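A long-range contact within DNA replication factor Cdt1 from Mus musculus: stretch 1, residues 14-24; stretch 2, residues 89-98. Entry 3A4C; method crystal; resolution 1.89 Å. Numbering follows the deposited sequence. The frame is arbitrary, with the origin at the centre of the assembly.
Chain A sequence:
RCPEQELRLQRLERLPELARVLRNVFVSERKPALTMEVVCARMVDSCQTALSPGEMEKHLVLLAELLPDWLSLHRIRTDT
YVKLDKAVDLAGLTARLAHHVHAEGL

Stretch 1 (14-24) RLPELARVLRN
Stretch 2 (89-98) DLAGLTARLA

This is a nearly antiparallel helix-helix contact, made by two leucines of one helix against the other helix, with one bridging water and no direct hydrogen bond across it. Residues 15-24 are helical and belong to a longer helix. It is kinked where the N atoms of Pro16 and Glu17 lack a bond to the preceding turn; proline N has no hydrogen to give. Residues 90-98 form the second helix. Asp89 caps its start through a weak bond from Ala91 N to Asp89 OD2, 3.4 Å. The axes run at 159° and approach to 10.3 Å. The register pairs Pro16 with Thr94 (CA to CA 6.5 Å) and Arg20 with Leu90 (CA to CA 7.4 Å).

Leu97 and Leu90 both point toward the first helix, and both have chi1 t and chi2 p. Leu97 CD2 packs at 4.1 Å from Leu15 CB and at 4.1 Å from Pro16 CG. Leu15 is mt, and the proline ring is C-gamma exo. Leu90 is the largest contributor of buried area. Leu90 CD1 lies 4.3 Å from Ala19 CB. Leu90 CD2 lies over one face of each of two guanidinium groups, 3.1 Å from Arg20 NH1 and 3.6 Å from Arg23 CZ. Arg20 starts sideways, but its chi1 t, chi2 t, chi3 m chain brings its end nearer. Arg23 points toward the second helix, with chi1 at -164°, chi2 at -141° and chi3 at 34°.

The polar link lies beside Thr94, whose chi1 is m. Thr94 OG1 donates to Leu90 O at 2.5 Å, within its own helix. A water donates to Pro16 O at 2.6 Å and to Thr94 OG1 at 3.0 Å, so it joins the helices where their backbones are close.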

# COMPACT_ATOMS: atom_id res chain seq x y z
N ARG A 14 -7.67 3.82 -5.23
CA ARG A 14 -7.76 2.54 -4.52
C ARG A 14 -7.03 2.55 -3.19
O ARG A 14 -7.25 1.67 -2.36
CB ARG A 14 -7.19 1.41 -5.37
CG ARG A 14 -7.85 1.22 -6.72
CD ARG A 14 -7.37 -0.05 -7.39
NE ARG A 14 -7.99 -0.21 -8.71
CZ ARG A 14 -7.42 0.14 -9.85
NH1 ARG A 14 -8.06 -0.04 -11.00
NH2 ARG A 14 -6.20 0.67 -9.86
N LEU A 15 -6.14 3.51 -2.99
CA LEU A 15 -5.18 3.42 -1.89
C LEU A 15 -5.77 3.47 -0.48
O LEU A 15 -5.31 2.75 0.41
CB LEU A 15 -4.06 4.45 -2.05
CG LEU A 15 -3.17 4.18 -3.27
CD1 LEU A 15 -1.94 5.07 -3.24
CD2 LEU A 15 -2.79 2.71 -3.32
N PRO A 16 -6.77 4.33 -0.25
CA PRO A 16 -7.30 4.35 1.12
C PRO A 16 -7.82 2.98 1.54
O PRO A 16 -7.52 2.52 2.64
CB PRO A 16 -8.43 5.38 1.04
CG PRO A 16 -7.99 6.32 -0.07
CD PRO A 16 -7.34 5.40 -1.09
N GLU A 17 -8.57 2.32 0.66
CA GLU A 17 -9.08 0.99 0.98
C GLU A 17 -7.98 -0.05 1.06
O GLU A 17 -7.98 -0.89 1.95
CB GLU A 17 -10.17 0.55 -0.01
CG GLU A 17 -11.51 1.23 0.27
CD GLU A 17 -12.63 0.73 -0.61
OE1 GLU A 17 -12.33 0.02 -1.60
OE2 GLU A 17 -13.81 1.03 -0.30
N LEU A 18 -7.04 0.01 0.11
CA LEU A 18 -5.90 -0.89 0.13
C LEU A 18 -5.04 -0.73 1.38
O LEU A 18 -4.49 -1.70 1.89
CB LEU A 18 -5.04 -0.71 -1.13
CG LEU A 18 -5.20 -1.73 -2.26
CD1 LEU A 18 -6.51 -2.49 -2.21
CD2 LEU A 18 -4.97 -1.12 -3.65
N ALA A 19 -4.93 0.49 1.88
CA ALA A 19 -4.17 0.73 3.10
C ALA A 19 -4.81 0.01 4.28
O ALA A 19 -4.11 -0.49 5.16
CB ALA A 19 -4.05 2.21 3.38
N ARG A 20 -6.13 -0.02 4.31
CA ARG A 20 -6.83 -0.71 5.38
C ARG A 20 -6.64 -2.21 5.25
O ARG A 20 -6.43 -2.90 6.25
CB ARG A 20 -8.31 -0.37 5.43
CG ARG A 20 -9.02 -0.97 6.65
CD ARG A 20 -10.39 -0.35 6.89
NE ARG A 20 -10.33 1.10 6.71
CZ ARG A 20 -10.03 1.97 7.67
NH1 ARG A 20 -9.78 1.54 8.90
NH2 ARG A 20 -10.00 3.27 7.39
N VAL A 21 -6.72 -2.72 4.02
CA VAL A 21 -6.49 -4.14 3.78
C VAL A 21 -5.08 -4.49 4.23
O VAL A 21 -4.86 -5.48 4.92
CB VAL A 21 -6.67 -4.52 2.29
CG1 VAL A 21 -6.27 -5.98 2.06
CG2 VAL A 21 -8.11 -4.31 1.84
N LEU A 22 -4.11 -3.67 3.85
CA LEU A 22 -2.73 -3.88 4.29
C LEU A 22 -2.62 -3.92 5.82
O LEU A 22 -1.99 -4.81 6.39
CB LEU A 22 -1.85 -2.75 3.75
CG LEU A 22 -0.38 -2.81 4.17
CD1 LEU A 22 0.19 -4.15 3.76
CD2 LEU A 22 0.41 -1.66 3.55
N ARG A 23 -3.23 -2.94 6.49
CA ARG A 23 -3.12 -2.90 7.94
C ARG A 23 -3.73 -4.16 8.56
O ARG A 23 -3.18 -4.73 9.50
CB ARG A 23 -3.77 -1.66 8.53
CG ARG A 23 -3.32 -1.45 9.97
CD ARG A 23 -4.42 -0.96 10.86
NE ARG A 23 -5.72 -1.50 10.48
CZ ARG A 23 -6.86 -1.17 11.07
NH1 ARG A 23 -6.84 -0.31 12.08
NH2 ARG A 23 -8.01 -1.69 10.66
N ASN A 24 -4.86 -4.59 8.04
CA ASN A 24 -5.51 -5.80 8.55
C ASN A 24 -4.68 -7.06 8.37
O ASN A 24 -4.69 -7.94 9.23
CB ASN A 24 -6.89 -5.96 7.95
CG ASN A 24 -7.93 -5.15 8.70
OD1 ASN A 24 -9.13 -5.46 8.67
ND2 ASN A 24 -7.48 -4.13 9.40
N ASP A 89 -1.39 5.74 13.64
CA ASP A 89 -2.79 5.34 13.52
C ASP A 89 -3.26 5.37 12.06
O ASP A 89 -2.88 6.26 11.30
CB ASP A 89 -3.67 6.27 14.36
CG ASP A 89 -5.10 5.75 14.52
OD1 ASP A 89 -5.94 6.48 15.09
OD2 ASP A 89 -5.38 4.62 14.08
N LEU A 90 -4.10 4.41 11.68
CA LEU A 90 -4.64 4.37 10.32
C LEU A 90 -5.52 5.59 10.08
O LEU A 90 -5.83 5.93 8.94
CB LEU A 90 -5.41 3.07 10.06
CG LEU A 90 -5.85 2.72 8.63
CD1 LEU A 90 -4.67 2.60 7.66
CD2 LEU A 90 -6.65 1.43 8.63
N ALA A 91 -5.93 6.25 11.16
CA ALA A 91 -6.74 7.45 11.04
C ALA A 91 -5.87 8.62 10.60
O ALA A 91 -6.22 9.36 9.69
CB ALA A 91 -7.42 7.77 12.36
N GLY A 92 -4.73 8.79 11.27
CA GLY A 92 -3.79 9.83 10.91
C GLY A 92 -3.22 9.62 9.52
O GLY A 92 -3.13 10.57 8.73
N LEU A 93 -2.84 8.38 9.22
CA LEU A 93 -2.32 8.01 7.91
C LEU A 93 -3.32 8.32 6.82
O LEU A 93 -2.96 8.79 5.75
CB LEU A 93 -2.05 6.51 7.84
CG LEU A 93 -0.79 5.92 8.41
CD1 LEU A 93 -0.42 6.58 9.72
CD2 LEU A 93 -1.03 4.43 8.61
N THR A 94 -4.58 8.00 7.10
CA THR A 94 -5.64 8.14 6.13
C THR A 94 -5.86 9.60 5.78
O THR A 94 -6.10 9.94 4.62
CB THR A 94 -6.95 7.51 6.62
OG1 THR A 94 -6.83 6.08 6.60
CG2 THR A 94 -8.10 7.91 5.73
N ALA A 95 -5.77 10.47 6.78
CA ALA A 95 -5.90 11.90 6.52
C ALA A 95 -4.69 12.40 5.72
O ALA A 95 -4.84 13.17 4.78
CB ALA A 95 -6.03 12.67 7.82
N ARG A 96 -3.50 11.96 6.10
CA ARG A 96 -2.30 12.34 5.37
C ARG A 96 -2.33 11.86 3.92
O ARG A 96 -1.97 12.59 3.01
CB ARG A 96 -1.03 11.83 6.07
CG ARG A 96 -0.68 12.63 7.31
CD ARG A 96 0.75 12.40 7.76
NE ARG A 96 0.98 11.03 8.20
CZ ARG A 96 0.54 10.53 9.35
NH1 ARG A 96 -0.18 11.28 10.17
NH2 ARG A 96 0.81 9.27 9.67
N LEU A 97 -2.76 10.61 3.72
CA LEU A 97 -2.91 10.08 2.37
C LEU A 97 -3.85 10.94 1.52
O LEU A 97 -3.53 11.31 0.39
CB LEU A 97 -3.41 8.63 2.43
CG LEU A 97 -3.69 7.89 1.13
CD1 LEU A 97 -2.43 7.79 0.28
CD2 LEU A 97 -4.22 6.51 1.45
N ALA A 98 -5.02 11.25 2.08
CA ALA A 98 -5.99 12.09 1.38
C ALA A 98 -5.40 13.45 1.02
O ALA A 98 -5.63 13.95 -0.08
CB ALA A 98 -7.24 12.28 2.24
O HOH W 1 -7.57 3.72 4.97